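Local coordinates for protein extracellular ligand-binding receptor (Desulfitobacterium hafniense, PDB 4Q6B) that binds leucine between its two lobes and probably delivers amino acids to an ABC transporter as its extracellular substrate-binding component, at residues A130-A134 and A161-A166; V174-N178 and L189-W193; I201-A207 and L227-W233; L215-K219 and M247-G251; E250-S256 and V342-D348. Numbering follows the deposited sequence.

Contact 1 of 5, residues A130-A134 and A161-A166; sequences ARQLA and AFEDYA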
# COMPACT_ATOMS: atom_id res chain seq x y z
N ALA A 130 -2.26 -6.76 -8.85
CA ALA A 130 -3.03 -7.80 -9.59
C ALA A 130 -2.25 -8.31 -10.80
O ALA A 130 -2.20 -9.51 -11.04
CB ALA A 130 -4.42 -7.25 -10.04
N ARG A 131 -1.62 -7.40 -11.53
CA ARG A 131 -0.86 -7.74 -12.73
C ARG A 131 0.30 -8.69 -12.40
O ARG A 131 0.52 -9.69 -13.09
CB ARG A 131 -0.35 -6.45 -13.38
CG ARG A 131 0.32 -6.65 -14.72
CD ARG A 131 0.48 -5.29 -15.42
NE ARG A 131 1.62 -4.51 -14.93
CZ ARG A 131 2.55 -3.95 -15.71
NH1 ARG A 131 3.54 -3.26 -15.17
NH2 ARG A 131 2.48 -4.09 -17.02
N GLN A 132 1.03 -8.40 -11.32
CA GLN A 132 2.18 -9.23 -10.98
C GLN A 132 1.73 -10.54 -10.42
O GLN A 132 2.40 -11.56 -10.65
CB GLN A 132 3.06 -8.52 -9.93
CG GLN A 132 3.58 -7.22 -10.39
CD GLN A 132 4.78 -7.40 -11.27
OE1 GLN A 132 5.32 -8.50 -11.39
NE2 GLN A 132 5.20 -6.31 -11.91
N LEU A 133 0.60 -10.54 -9.68
CA LEU A 133 0.07 -11.81 -9.15
C LEU A 133 -0.36 -12.74 -10.27
O LEU A 133 -0.09 -13.97 -10.20
CB LEU A 133 -1.10 -11.63 -8.16
CG LEU A 133 -0.70 -11.13 -6.78
CD1 LEU A 133 -1.97 -10.62 -6.09
CD2 LEU A 133 -0.02 -12.24 -5.97
N ALA A 134 -0.96 -12.18 -11.32
CA ALA A 134 -1.42 -13.05 -12.42
C ALA A 134 -0.24 -13.69 -13.14
O ALA A 134 -0.27 -14.88 -13.50
CB ALA A 134 -2.28 -12.28 -13.42
N ALA A 161 -9.73 -6.13 -12.16
CA ALA A 161 -8.29 -6.10 -12.52
C ALA A 161 -7.65 -7.49 -12.54
O ALA A 161 -6.97 -7.88 -13.52
CB ALA A 161 -7.51 -5.16 -11.59
N PHE A 162 -7.83 -8.26 -11.48
CA PHE A 162 -7.26 -9.59 -11.45
C PHE A 162 -7.83 -10.49 -12.56
O PHE A 162 -7.07 -11.20 -13.25
CB PHE A 162 -7.37 -10.27 -10.08
CG PHE A 162 -6.70 -11.61 -10.06
CD1 PHE A 162 -5.33 -11.72 -9.94
CD2 PHE A 162 -7.45 -12.78 -10.23
CE1 PHE A 162 -4.71 -12.97 -9.96
CE2 PHE A 162 -6.86 -14.05 -10.27
CZ PHE A 162 -5.47 -14.14 -10.13
N GLU A 163 -9.14 -10.46 -12.74
CA GLU A 163 -9.76 -11.29 -13.79
C GLU A 163 -9.19 -10.95 -15.18
O GLU A 163 -8.88 -11.83 -15.98
CB GLU A 163 -11.30 -11.12 -13.76
CG GLU A 163 -11.99 -11.80 -14.94
CD GLU A 163 -13.38 -12.36 -14.60
OE1 GLU A 163 -13.99 -11.92 -13.60
OE2 GLU A 163 -13.84 -13.27 -15.34
N ASP A 164 -9.03 -9.66 -15.47
CA ASP A 164 -8.52 -9.22 -16.77
C ASP A 164 -7.07 -9.63 -16.97
O ASP A 164 -6.70 -10.18 -18.01
CB ASP A 164 -8.67 -7.71 -16.92
CG ASP A 164 -10.14 -7.28 -16.99
OD1 ASP A 164 -10.41 -6.07 -16.86
OD2 ASP A 164 -11.02 -8.16 -17.15
N TYR A 165 -6.23 -9.43 -15.96
CA TYR A 165 -4.84 -9.88 -16.14
C TYR A 165 -4.72 -11.40 -16.16
O TYR A 165 -3.91 -11.96 -16.92
CB TYR A 165 -3.94 -9.27 -15.08
CG TYR A 165 -3.69 -7.83 -15.32
CD1 TYR A 165 -3.02 -7.40 -16.48
CD2 TYR A 165 -4.08 -6.87 -14.40
CE1 TYR A 165 -2.77 -6.05 -16.68
CE2 TYR A 165 -3.84 -5.53 -14.60
CZ TYR A 165 -3.20 -5.12 -15.74
OH TYR A 165 -2.95 -3.77 -15.96
N ALA A 166 -5.51 -12.09 -15.33
CA ALA A 166 -5.47 -13.55 -15.29
C ALA A 166 -5.88 -14.10 -16.66
O ALA A 166 -5.24 -14.99 -17.18
CB ALA A 166 -6.38 -14.10 -14.18
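Tyr-165 lays its ring against Arg-131: the CB of Arg-131 stands 3.8 Å from the ring centroid and almost on the ring normal, a CH-pi contact, and Arg-131 CD reaches Tyr-165 CE1 at 3.6 Å. Both polar ends are engaged elsewhere, the guanidinium in a salt bridge with Glu-128 and the hydroxyl in a hydrogen bond with Gln-127, so the arginine's aliphatic part meets the ring. Below this outer layer the helices close on alanines. Ala-130 CB sits 3.8 Å from Phe-162 N and 4.0 Å from Ala-161 CB; one turn on, Ala-134 CB is 3.8 Å from both Tyr-165 CB and Ala-166 N. These small residues let the segment axes approach to 8.5 Å, crossing at -40°. Phe-162 turns inward, its edge on Leu-133 CB, and stacks on Phe-202 of strand 200-204. Helices 126-139 and 153-168 thus lie side by side on one face of the sheet. With apolar and CH-pi contacts alone between the segments, the fit depends on shape rather than polar pairing.

Contact 2 of 5, residues V174-N178 and L189-W193; sequences VDRFN and LYDKW. With CA (calcium ion), chain E.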
# COMPACT_ATOMS: atom_id res chain seq x y z
N VAL A 174 -13.44 -19.51 -13.01
CA VAL A 174 -14.55 -20.44 -13.13
C VAL A 174 -15.72 -20.06 -12.21
O VAL A 174 -16.84 -20.52 -12.42
CB VAL A 174 -14.12 -21.91 -12.87
CG1 VAL A 174 -13.05 -22.33 -13.89
CG2 VAL A 174 -13.63 -22.09 -11.42
N ASP A 175 -15.48 -19.23 -11.20
CA ASP A 175 -16.60 -18.73 -10.39
C ASP A 175 -16.14 -17.48 -9.66
O ASP A 175 -14.99 -17.36 -9.31
CB ASP A 175 -17.06 -19.79 -9.37
CG ASP A 175 -18.38 -19.43 -8.68
OD1 ASP A 175 -19.22 -18.66 -9.25
OD2 ASP A 175 -18.61 -19.97 -7.55
N ARG A 176 -17.05 -16.54 -9.46
CA ARG A 176 -16.77 -15.42 -8.57
C ARG A 176 -17.96 -15.36 -7.61
O ARG A 176 -19.11 -15.75 -7.97
CB ARG A 176 -16.58 -14.10 -9.34
CG ARG A 176 -17.87 -13.51 -9.86
CD ARG A 176 -17.71 -12.02 -10.14
NE ARG A 176 -16.53 -11.74 -10.96
CZ ARG A 176 -16.02 -10.51 -11.13
NH1 ARG A 176 -14.95 -10.33 -11.89
NH2 ARG A 176 -16.58 -9.48 -10.52
N PHE A 177 -17.70 -14.99 -6.36
CA PHE A 177 -18.76 -14.95 -5.33
C PHE A 177 -18.43 -13.92 -4.27
O PHE A 177 -17.25 -13.55 -4.10
CB PHE A 177 -19.03 -16.34 -4.71
CG PHE A 177 -17.94 -16.82 -3.74
CD1 PHE A 177 -16.63 -17.09 -4.18
CD2 PHE A 177 -18.22 -17.00 -2.38
CE1 PHE A 177 -15.64 -17.56 -3.29
CE2 PHE A 177 -17.22 -17.47 -1.49
CZ PHE A 177 -15.93 -17.73 -1.94
N ASN A 178 -19.45 -13.42 -3.57
CA ASN A 178 -19.23 -12.37 -2.57
C ASN A 178 -19.87 -12.62 -1.21
O ASN A 178 -19.76 -11.79 -0.28
CB ASN A 178 -19.67 -11.04 -3.13
CG ASN A 178 -21.16 -11.00 -3.44
OD1 ASN A 178 -21.56 -11.04 -4.60
ND2 ASN A 178 -21.98 -10.91 -2.41
N LEU A 189 -20.36 -24.86 -2.25
CA LEU A 189 -19.52 -24.13 -3.21
C LEU A 189 -18.24 -24.91 -3.57
O LEU A 189 -17.91 -25.04 -4.74
CB LEU A 189 -19.13 -22.74 -2.70
CG LEU A 189 -20.26 -21.72 -2.70
CD1 LEU A 189 -19.95 -20.61 -1.69
CD2 LEU A 189 -20.41 -21.17 -4.12
N TYR A 190 -17.56 -25.46 -2.56
CA TYR A 190 -16.30 -26.19 -2.81
C TYR A 190 -16.56 -27.43 -3.68
O TYR A 190 -15.74 -27.77 -4.57
CB TYR A 190 -15.69 -26.60 -1.46
CG TYR A 190 -14.34 -27.28 -1.50
CD1 TYR A 190 -13.40 -26.99 -2.48
CD2 TYR A 190 -14.01 -28.22 -0.53
CE1 TYR A 190 -12.14 -27.60 -2.48
CE2 TYR A 190 -12.75 -28.86 -0.54
CZ TYR A 190 -11.84 -28.53 -1.51
OH TYR A 190 -10.62 -29.16 -1.50
N ASP A 191 -17.69 -28.09 -3.46
CA ASP A 191 -18.09 -29.18 -4.36
C ASP A 191 -18.26 -28.74 -5.82
O ASP A 191 -17.79 -29.43 -6.77
CB ASP A 191 -19.33 -29.89 -3.84
CG ASP A 191 -19.02 -30.86 -2.71
OD1 ASP A 191 -17.86 -31.30 -2.60
OD2 ASP A 191 -19.95 -31.20 -1.94
N LYS A 192 -18.86 -27.57 -6.02
CA LYS A 192 -19.04 -27.03 -7.35
C LYS A 192 -17.70 -26.65 -7.94
O LYS A 192 -17.40 -26.98 -9.09
CB LYS A 192 -19.97 -25.83 -7.33
CG LYS A 192 -20.11 -25.17 -8.67
CD LYS A 192 -21.12 -24.05 -8.64
CE LYS A 192 -20.60 -22.86 -7.86
NZ LYS A 192 -21.12 -21.59 -8.47
N TRP A 193 -16.87 -25.96 -7.16
CA TRP A 193 -15.53 -25.61 -7.60
C TRP A 193 -14.66 -26.83 -7.98
O TRP A 193 -13.88 -26.80 -8.94
CB TRP A 193 -14.83 -24.80 -6.52
CG TRP A 193 -15.54 -23.54 -6.15
CD1 TRP A 193 -16.44 -22.84 -6.91
CD2 TRP A 193 -15.41 -22.83 -4.91
NE1 TRP A 193 -16.87 -21.73 -6.21
CE2 TRP A 193 -16.22 -21.69 -5.00
CE3 TRP A 193 -14.66 -23.04 -3.75
CZ2 TRP A 193 -16.33 -20.76 -3.95
CZ3 TRP A 193 -14.75 -22.11 -2.70
CH2 TRP A 193 -15.60 -21.01 -2.80
CA CA E . -20.93 -17.00 -8.73
O HOH W 1 -21.04 -18.49 -6.89
O HOH W 2 -19.83 -16.44 -10.83
O HOH W 3 -22.75 -15.79 -7.01
O HOH W 4 -21.86 -15.02 -9.27
O HOH W 5 -22.08 -18.40 -9.89
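One carboxylate here serves a metal with one oxygen and a helix with the other. Asp-175 OD1 binds the calcium ion at 2.4 Å, joined by the carbonyl Arg-176 O at 2.3 Å and five waters, one of them, water 3, longer at 2.8 Å from the calcium. Two protein oxygens and five waters thus make up the seven ligands. Asp-175 OD2 accepts a hydrogen bond from Trp-193 NE1 at 2.8 Å, nearly straight at 165°. Lys-192 NZ adds a salt bridge to the same OD2 at 3.1 Å, its hydrogen bond weak. Water 1 ties the two halves together, lying 2.4 Å from the calcium and donating to Asp-175 OD2 at 2.9 Å. Two residues along the strand, Phe-177 again points toward the helix; its CE1 comes within 3.3 Å of Trp-193 CZ2, with the ring planes inclined at 51°, and its CD2 touches Leu-189 CD1 at 4.1 Å. Arg-176, between them, points away and forms a salt bridge with Glu-163 of helix 153-168. Strand 172-177 is an outermost strand, bonded to strand 144-149; the 189-193 part of helix 183-195 runs nearly antiparallel to segment 174-177, at 155°, with Trp-193 also on Val-146.

Contact 3 of 5, residues I201-A207 and L227-W233; sequences IFIAKTA and LIAGNSW. With LEU (leucine), chain B; EDO (1,2-ethanediol), chain G.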
# COMPACT_ATOMS: atom_id res chain seq x y z
N ILE A 201 -7.70 -19.87 -5.27
CA ILE A 201 -8.66 -18.80 -4.96
C ILE A 201 -7.94 -17.47 -4.76
O ILE A 201 -6.98 -17.39 -3.96
CB ILE A 201 -9.46 -19.12 -3.69
CG1 ILE A 201 -10.24 -20.40 -3.89
CG2 ILE A 201 -10.46 -18.00 -3.38
CD1 ILE A 201 -10.81 -21.03 -2.58
N PHE A 202 -8.41 -16.45 -5.47
CA PHE A 202 -7.96 -15.09 -5.22
C PHE A 202 -9.00 -14.37 -4.35
O PHE A 202 -10.18 -14.29 -4.69
CB PHE A 202 -7.81 -14.34 -6.53
CG PHE A 202 -7.33 -12.94 -6.35
CD1 PHE A 202 -6.10 -12.69 -5.80
CD2 PHE A 202 -8.16 -11.88 -6.65
CE1 PHE A 202 -5.67 -11.38 -5.59
CE2 PHE A 202 -7.74 -10.56 -6.46
CZ PHE A 202 -6.49 -10.31 -5.92
N ILE A 203 -8.54 -13.86 -3.22
CA ILE A 203 -9.40 -13.17 -2.28
C ILE A 203 -9.23 -11.66 -2.48
O ILE A 203 -8.21 -11.10 -2.13
CB ILE A 203 -9.00 -13.55 -0.85
CG1 ILE A 203 -9.05 -15.08 -0.68
CG2 ILE A 203 -9.89 -12.85 0.16
CD1 ILE A 203 -8.32 -15.60 0.54
N ALA A 204 -10.27 -11.04 -2.99
CA ALA A 204 -10.28 -9.62 -3.29
C ALA A 204 -11.11 -8.94 -2.22
O ALA A 204 -11.95 -8.10 -2.48
CB ALA A 204 -10.85 -9.35 -4.66
N LYS A 205 -10.93 -9.42 -1.01
CA LYS A 205 -11.52 -8.87 0.18
C LYS A 205 -10.35 -8.49 1.06
O LYS A 205 -9.35 -9.19 1.11
CB LYS A 205 -12.35 -9.93 0.89
CG LYS A 205 -13.77 -10.08 0.41
CD LYS A 205 -14.69 -10.49 1.56
CE LYS A 205 -15.97 -9.69 1.55
NZ LYS A 205 -17.14 -10.42 0.98
N THR A 206 -10.46 -7.37 1.76
CA THR A 206 -9.43 -6.98 2.71
C THR A 206 -9.44 -7.92 3.91
O THR A 206 -10.43 -8.57 4.17
CB THR A 206 -9.64 -5.54 3.21
OG1 THR A 206 -10.87 -5.46 3.92
CG2 THR A 206 -9.68 -4.59 2.05
N ALA A 207 -8.32 -8.00 4.60
CA ALA A 207 -8.17 -8.92 5.71
C ALA A 207 -9.15 -8.59 6.82
O ALA A 207 -9.80 -9.47 7.34
CB ALA A 207 -6.75 -8.89 6.23
N LEU A 227 -4.34 -20.10 -1.63
CA LEU A 227 -5.10 -18.88 -1.41
C LEU A 227 -4.16 -17.71 -1.68
O LEU A 227 -2.97 -17.75 -1.29
CB LEU A 227 -5.65 -18.80 0.03
CG LEU A 227 -6.43 -20.03 0.53
CD1 LEU A 227 -6.99 -19.74 1.90
CD2 LEU A 227 -7.58 -20.33 -0.44
N ILE A 228 -4.68 -16.70 -2.37
CA ILE A 228 -3.89 -15.53 -2.78
C ILE A 228 -4.66 -14.28 -2.41
O ILE A 228 -5.90 -14.23 -2.57
CB ILE A 228 -3.63 -15.56 -4.32
CG1 ILE A 228 -2.86 -16.82 -4.71
CG2 ILE A 228 -2.83 -14.32 -4.76
CD1 ILE A 228 -3.70 -17.90 -5.35
N ALA A 229 -3.96 -13.25 -1.93
CA ALA A 229 -4.62 -12.01 -1.52
C ALA A 229 -3.70 -10.80 -1.76
O ALA A 229 -2.51 -10.96 -2.08
CB ALA A 229 -5.02 -12.09 -0.05
N GLY A 230 -4.25 -9.60 -1.57
CA GLY A 230 -3.48 -8.39 -1.81
C GLY A 230 -2.95 -7.70 -0.58
O GLY A 230 -2.80 -8.33 0.46
N ASN A 231 -2.66 -6.41 -0.67
CA ASN A 231 -1.79 -5.81 0.33
C ASN A 231 -2.30 -5.63 1.77
O ASN A 231 -1.47 -5.43 2.69
CB ASN A 231 -1.24 -4.47 -0.17
CG ASN A 231 -1.99 -3.29 0.40
OD1 ASN A 231 -3.16 -3.08 0.08
ND2 ASN A 231 -1.34 -2.54 1.27
N SER A 232 -3.62 -5.65 1.99
CA SER A 232 -4.10 -5.49 3.36
C SER A 232 -3.73 -6.70 4.23
O SER A 232 -3.87 -6.68 5.46
CB SER A 232 -5.63 -5.30 3.37
OG SER A 232 -6.24 -6.37 2.69
N TRP A 233 -3.27 -7.75 3.57
CA TRP A 233 -2.94 -9.01 4.26
C TRP A 233 -1.49 -9.02 4.76
O TRP A 233 -1.09 -9.93 5.49
CB TRP A 233 -3.22 -10.19 3.35
CG TRP A 233 -4.69 -10.38 3.07
CD1 TRP A 233 -5.49 -9.62 2.26
CD2 TRP A 233 -5.51 -11.43 3.57
NE1 TRP A 233 -6.78 -10.12 2.25
CE2 TRP A 233 -6.81 -11.24 3.05
CE3 TRP A 233 -5.29 -12.50 4.44
CZ2 TRP A 233 -7.88 -12.10 3.35
CZ3 TRP A 233 -6.35 -13.34 4.74
CH2 TRP A 233 -7.63 -13.13 4.19
N LEU B . -4.59 -0.47 0.76
CA LEU B . -5.69 -0.10 1.66
C LEU B . -6.53 1.01 1.05
O LEU B . -7.55 1.40 1.60
CB LEU B . -5.11 0.35 3.00
CG LEU B . -4.50 -0.92 3.58
CD1 LEU B . -3.10 -0.68 4.08
CD2 LEU B . -5.35 -1.58 4.66
OXT LEU B . -6.19 1.48 -0.05
C1 EDO G . -7.65 -6.35 -1.57
O1 EDO G . -8.88 -5.75 -1.14
C2 EDO G . -6.45 -5.68 -0.91
O2 EDO G . -6.21 -6.31 0.32
O HOH W 6 -7.03 -8.97 -1.16
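Ile-201 and Ile-203 share the m,t rotamer and lie on the same face of the sheet, packing Ile-201 CB on Leu-227 CD2 (3.9 Å) and Ile-203 CD1 on Leu-227 CB (4.2 Å). Phe-202, on the other face, takes chi1 t, which swings its ring over the neighbouring strand so that CD1 lies 3.8 Å from Ile-228 CG2. Parallel pairing joins Ile-228 N to Ile-201 O (2.9 Å) and Ile-203 N to Ile-228 O (2.7 Å). These are the two strands of a right-handed beta-alpha-beta crossover through helix 207-221, with loops at their C-terminal ends facing the leucine cleft. There Trp-233, chi1 m, folds its indole back: NE1 donates to Lys-205 O at 3.0 Å, and Ala-207 CB packs over the five-membered ring. Ser-232, chi1 p, accepts a hydrogen bond on OG from Ala-207 N (3.3 Å) at the helix start; the same OG donates a very short bond (2.4 Å) to O2 of a 1,2-ethanediol, probably from the crystallisation liquor. Asn-231 OD1 accepts from the ligand leucine's N at 3.1 Å.

Contact 4 of 5, residues L215-K219 and M247-G251; sequences LVDAK and MTAEG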
# COMPACT_ATOMS: atom_id res chain seq x y z
N LEU A 215 -10.61 -17.21 5.42
CA LEU A 215 -9.41 -18.04 5.53
C LEU A 215 -9.64 -19.16 6.55
O LEU A 215 -9.42 -20.36 6.28
CB LEU A 215 -8.26 -17.13 5.95
CG LEU A 215 -6.85 -17.64 6.16
CD1 LEU A 215 -6.38 -18.30 4.91
CD2 LEU A 215 -5.96 -16.44 6.47
N VAL A 216 -10.13 -18.76 7.72
CA VAL A 216 -10.43 -19.70 8.78
C VAL A 216 -11.52 -20.68 8.35
O VAL A 216 -11.42 -21.90 8.59
CB VAL A 216 -10.84 -18.94 10.05
CG1 VAL A 216 -11.41 -19.87 11.08
CG2 VAL A 216 -9.62 -18.20 10.60
N ASP A 217 -12.58 -20.16 7.72
CA ASP A 217 -13.67 -21.03 7.31
C ASP A 217 -13.21 -22.03 6.23
O ASP A 217 -13.63 -23.20 6.25
CB ASP A 217 -14.87 -20.24 6.78
CG ASP A 217 -15.64 -19.53 7.86
OD1 ASP A 217 -15.48 -19.86 9.05
OD2 ASP A 217 -16.42 -18.63 7.51
N ALA A 218 -12.40 -21.54 5.28
CA ALA A 218 -11.81 -22.38 4.22
C ALA A 218 -11.03 -23.53 4.85
O ALA A 218 -11.13 -24.69 4.41
CB ALA A 218 -10.89 -21.53 3.31
N LYS A 219 -10.27 -23.24 5.90
CA LYS A 219 -9.52 -24.34 6.54
C LYS A 219 -10.44 -25.32 7.24
O LYS A 219 -10.19 -26.52 7.25
CB LYS A 219 -8.40 -23.83 7.46
CG LYS A 219 -7.38 -22.88 6.78
CD LYS A 219 -6.61 -23.47 5.57
CE LYS A 219 -5.73 -22.39 4.88
NZ LYS A 219 -4.94 -22.82 3.67
N MSE A 247 -1.77 -20.43 13.16
CA MSE A 247 -1.13 -20.33 11.85
C MSE A 247 -1.89 -21.08 10.75
O MSE A 247 -1.35 -21.93 10.04
CB MSE A 247 0.35 -20.73 11.91
CG MSE A 247 1.20 -19.84 11.05
SE MSE A 247 0.07 -18.42 10.33
CE MSE A 247 0.12 -17.10 11.79
N THR A 248 -3.16 -20.73 10.65
CA THR A 248 -4.06 -21.17 9.61
C THR A 248 -3.58 -20.71 8.23
O THR A 248 -3.90 -21.34 7.21
CB THR A 248 -5.51 -20.64 9.92
OG1 THR A 248 -6.26 -21.65 10.61
CG2 THR A 248 -6.26 -20.22 8.67
N ALA A 249 -2.77 -19.65 8.20
CA ALA A 249 -2.37 -19.00 6.94
C ALA A 249 -1.20 -19.63 6.19
O ALA A 249 -0.68 -19.02 5.23
CB ALA A 249 -2.07 -17.53 7.17
N GLU A 250 -0.77 -20.82 6.61
CA GLU A 250 0.34 -21.50 5.94
C GLU A 250 0.11 -21.58 4.42
O GLU A 250 -0.91 -22.12 3.96
CB GLU A 250 0.53 -22.91 6.54
CG GLU A 250 1.81 -23.66 6.12
CD GLU A 250 3.08 -23.03 6.70
OE1 GLU A 250 2.96 -22.23 7.66
OE2 GLU A 250 4.19 -23.31 6.19
N GLY A 251 1.05 -21.02 3.67
CA GLY A 251 1.01 -21.08 2.22
C GLY A 251 0.27 -19.94 1.56
O GLY A 251 0.30 -19.82 0.33
O HOH W 7 -3.41 -20.65 2.89
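Thr-248 fills the notch between Leu-215 and Lys-219, one turn apart on the helix. Its methyl CG2 sits 3.6 Å from Leu-215 CG and 3.4 Å from Lys-219 CG, with Val-216 CA slightly farther off at 4.2 Å from that same CG2. Lys-219, the next most covered, stretches its chain past the threonine so that its CE lies 3.1 Å from Thr-248 O. Its NZ then reaches the loop through water: water 7 accepts from Lys-219 NZ at 2.8 Å and donates to Glu-250 O at 3.1 Å. Leu-215 completes the trio, touching Ala-249 CB with its CD2 at 4.1 Å. The type I turn from Met-247, a selenomethionine, to Glu-250 puts Thr-248 and Ala-249 at its two central positions, so the turn itself meets the helix. This is packing at the surface: helix 207-221 lies over strand 227-229, with Leu-215 reaching Leu-227 and Trp-233, while the 247-251 loop leads into strand 253-257 and is bonded by Gly-251 to Met-346 of strand 341-347.

Contact 5 of 5, residues E250-S256 and V342-D348; sequences EGLLVGS and VLKKMKD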
# COMPACT_ATOMS: atom_id res chain seq x y z
N GLU A 250 -0.77 -20.82 6.61
CA GLU A 250 0.34 -21.50 5.94
C GLU A 250 0.11 -21.58 4.42
O GLU A 250 -0.91 -22.12 3.96
CB GLU A 250 0.53 -22.91 6.54
CG GLU A 250 1.81 -23.66 6.12
CD GLU A 250 3.08 -23.03 6.70
OE1 GLU A 250 2.96 -22.23 7.66
OE2 GLU A 250 4.19 -23.31 6.19
N GLY A 251 1.05 -21.02 3.67
CA GLY A 251 1.01 -21.08 2.22
C GLY A 251 0.27 -19.94 1.56
O GLY A 251 0.30 -19.82 0.33
N LEU A 252 -0.38 -19.07 2.35
CA LEU A 252 -0.97 -17.85 1.79
C LEU A 252 0.01 -16.99 1.00
O LEU A 252 1.09 -16.66 1.49
CB LEU A 252 -1.62 -17.02 2.90
CG LEU A 252 -2.25 -15.68 2.48
CD1 LEU A 252 -3.55 -15.90 1.71
CD2 LEU A 252 -2.51 -14.78 3.71
N LEU A 253 -0.35 -16.63 -0.23
CA LEU A 253 0.47 -15.74 -1.03
C LEU A 253 -0.12 -14.33 -0.97
O LEU A 253 -1.32 -14.16 -1.21
CB LEU A 253 0.55 -16.22 -2.49
CG LEU A 253 1.42 -15.36 -3.41
CD1 LEU A 253 2.92 -15.50 -3.06
CD2 LEU A 253 1.17 -15.77 -4.89
N VAL A 254 0.73 -13.35 -0.68
CA VAL A 254 0.30 -11.97 -0.53
C VAL A 254 1.05 -11.05 -1.50
O VAL A 254 2.25 -11.07 -1.57
CB VAL A 254 0.54 -11.50 0.91
CG1 VAL A 254 0.24 -10.02 1.06
CG2 VAL A 254 -0.30 -12.34 1.87
N GLY A 255 0.30 -10.24 -2.23
CA GLY A 255 0.90 -9.27 -3.11
C GLY A 255 1.00 -7.97 -2.34
O GLY A 255 0.02 -7.42 -1.91
N SER A 256 2.22 -7.49 -2.19
CA SER A 256 2.50 -6.40 -1.29
C SER A 256 3.71 -5.66 -1.80
O SER A 256 3.95 -5.64 -2.98
CB SER A 256 2.73 -6.90 0.13
OG SER A 256 2.72 -5.82 1.02
N VAL A 342 6.20 -6.79 -4.19
CA VAL A 342 6.94 -7.91 -3.60
C VAL A 342 5.93 -8.99 -3.24
O VAL A 342 4.92 -8.69 -2.56
CB VAL A 342 7.65 -7.42 -2.32
CG1 VAL A 342 8.34 -8.59 -1.54
CG2 VAL A 342 8.69 -6.34 -2.65
N LEU A 343 6.13 -10.19 -3.75
CA LEU A 343 5.23 -11.31 -3.43
C LEU A 343 5.78 -12.02 -2.18
O LEU A 343 6.99 -12.30 -2.06
CB LEU A 343 5.12 -12.27 -4.60
CG LEU A 343 4.65 -11.65 -5.91
CD1 LEU A 343 4.30 -12.74 -6.93
CD2 LEU A 343 3.43 -10.79 -5.69
N LYS A 344 4.87 -12.31 -1.25
CA LYS A 344 5.27 -12.81 0.07
C LYS A 344 4.44 -14.03 0.37
O LYS A 344 3.23 -13.97 0.23
CB LYS A 344 4.94 -11.73 1.11
CG LYS A 344 5.64 -10.39 0.83
CD LYS A 344 5.55 -9.43 1.99
CE LYS A 344 6.21 -8.11 1.58
NZ LYS A 344 6.18 -7.10 2.65
N LYS A 345 5.07 -15.13 0.76
CA LYS A 345 4.37 -16.38 1.04
C LYS A 345 4.58 -16.79 2.51
O LYS A 345 5.72 -16.86 2.99
CB LYS A 345 4.83 -17.48 0.09
CG LYS A 345 3.96 -18.74 0.10
CD LYS A 345 4.41 -19.65 -1.02
CE LYS A 345 3.51 -20.85 -1.18
NZ LYS A 345 2.15 -20.45 -1.63
N MSE A 346 3.47 -17.08 3.20
CA MSE A 346 3.52 -17.53 4.60
C MSE A 346 4.11 -18.92 4.73
O MSE A 346 3.61 -19.90 4.16
CB MSE A 346 2.11 -17.51 5.22
CG MSE A 346 1.58 -16.12 5.49
SE MSE A 346 2.47 -15.26 7.01
CE MSE A 346 1.94 -16.50 8.33
N LYS A 347 5.21 -19.00 5.47
CA LYS A 347 5.79 -20.28 5.85
C LYS A 347 6.18 -20.21 7.32
O LYS A 347 7.02 -19.38 7.72
CB LYS A 347 6.99 -20.67 4.97
CG LYS A 347 7.41 -22.12 5.13
CD LYS A 347 8.50 -22.52 4.14
CE LYS A 347 9.89 -22.60 4.79
NZ LYS A 347 10.99 -22.30 3.81
N ASP A 348 5.52 -21.04 8.12
CA ASP A 348 5.73 -21.08 9.56
C ASP A 348 5.59 -19.70 10.21
O ASP A 348 6.49 -19.24 10.91
CB ASP A 348 7.09 -21.70 9.87
CG ASP A 348 7.24 -23.07 9.23
OD1 ASP A 348 6.26 -23.86 9.24
OD2 ASP A 348 8.34 -23.37 8.70
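Glu-250 begins the pairing with its side chain: OE1 accepts from Asp-348 N at 2.9 Å, and OE2 more weakly from that nitrogen at 3.3 Å, though Asp-348 is poorly ordered. Gly-251 gives its N to Met-346 O (2.8 Å) and takes Lys-345 NZ on its O, also at 2.8 Å. Leu-252 O accepts from Met-346 N at 3.0 Å, and Leu-252 CB packs on CG of that selenomethionine at 4.2 Å. From Leu-253, a non-hydrogen-bonded partner of Lys-345, a regular antiparallel ladder runs on. Val-254 forms both bonds with Lys-344, N to O at 2.7 Å and O to N at 2.9 Å. Leu-343 CD2 packs on Gly-255 CA at 3.9 Å. Ser-256 closes the ladder, its O accepting from Val-342 N at 2.8 Å. Here the sheet changes from parallel to antiparallel: strand 253-257 is bonded on its other edge to parallel strand 227-229, strand 341-347 to 350-353, and helix 126-139 lies over Leu-253 and Leu-343.

Overall arrangement
All five contacts belong to one lobe, built on a mixed sheet. Contacts 3 and 5 are adjoining strand pairs, centres about 10 Å apart, with Ala-229 probably hydrogen-bonded to Leu-253 and Gly-255. Contact 1 packs onto both through Leu-133, whose CD2 lies 3.7 Å from Ile-228 CG2 and 3.8 Å from Leu-343 CD2. Contact 2 at the sheet's far edge meets contact 1 in the salt bridge of Glu-163 OE1 to Arg-176 NH1, 2.5 Å. Contact 4 touches contact 3 at Leu-215 and shares Glu-250 and Gly-251 with contact 5. Contact 3 reaches the leucine directly; in contact 5, the side chain of Ser-256 is about 8 Å from the bound leucine.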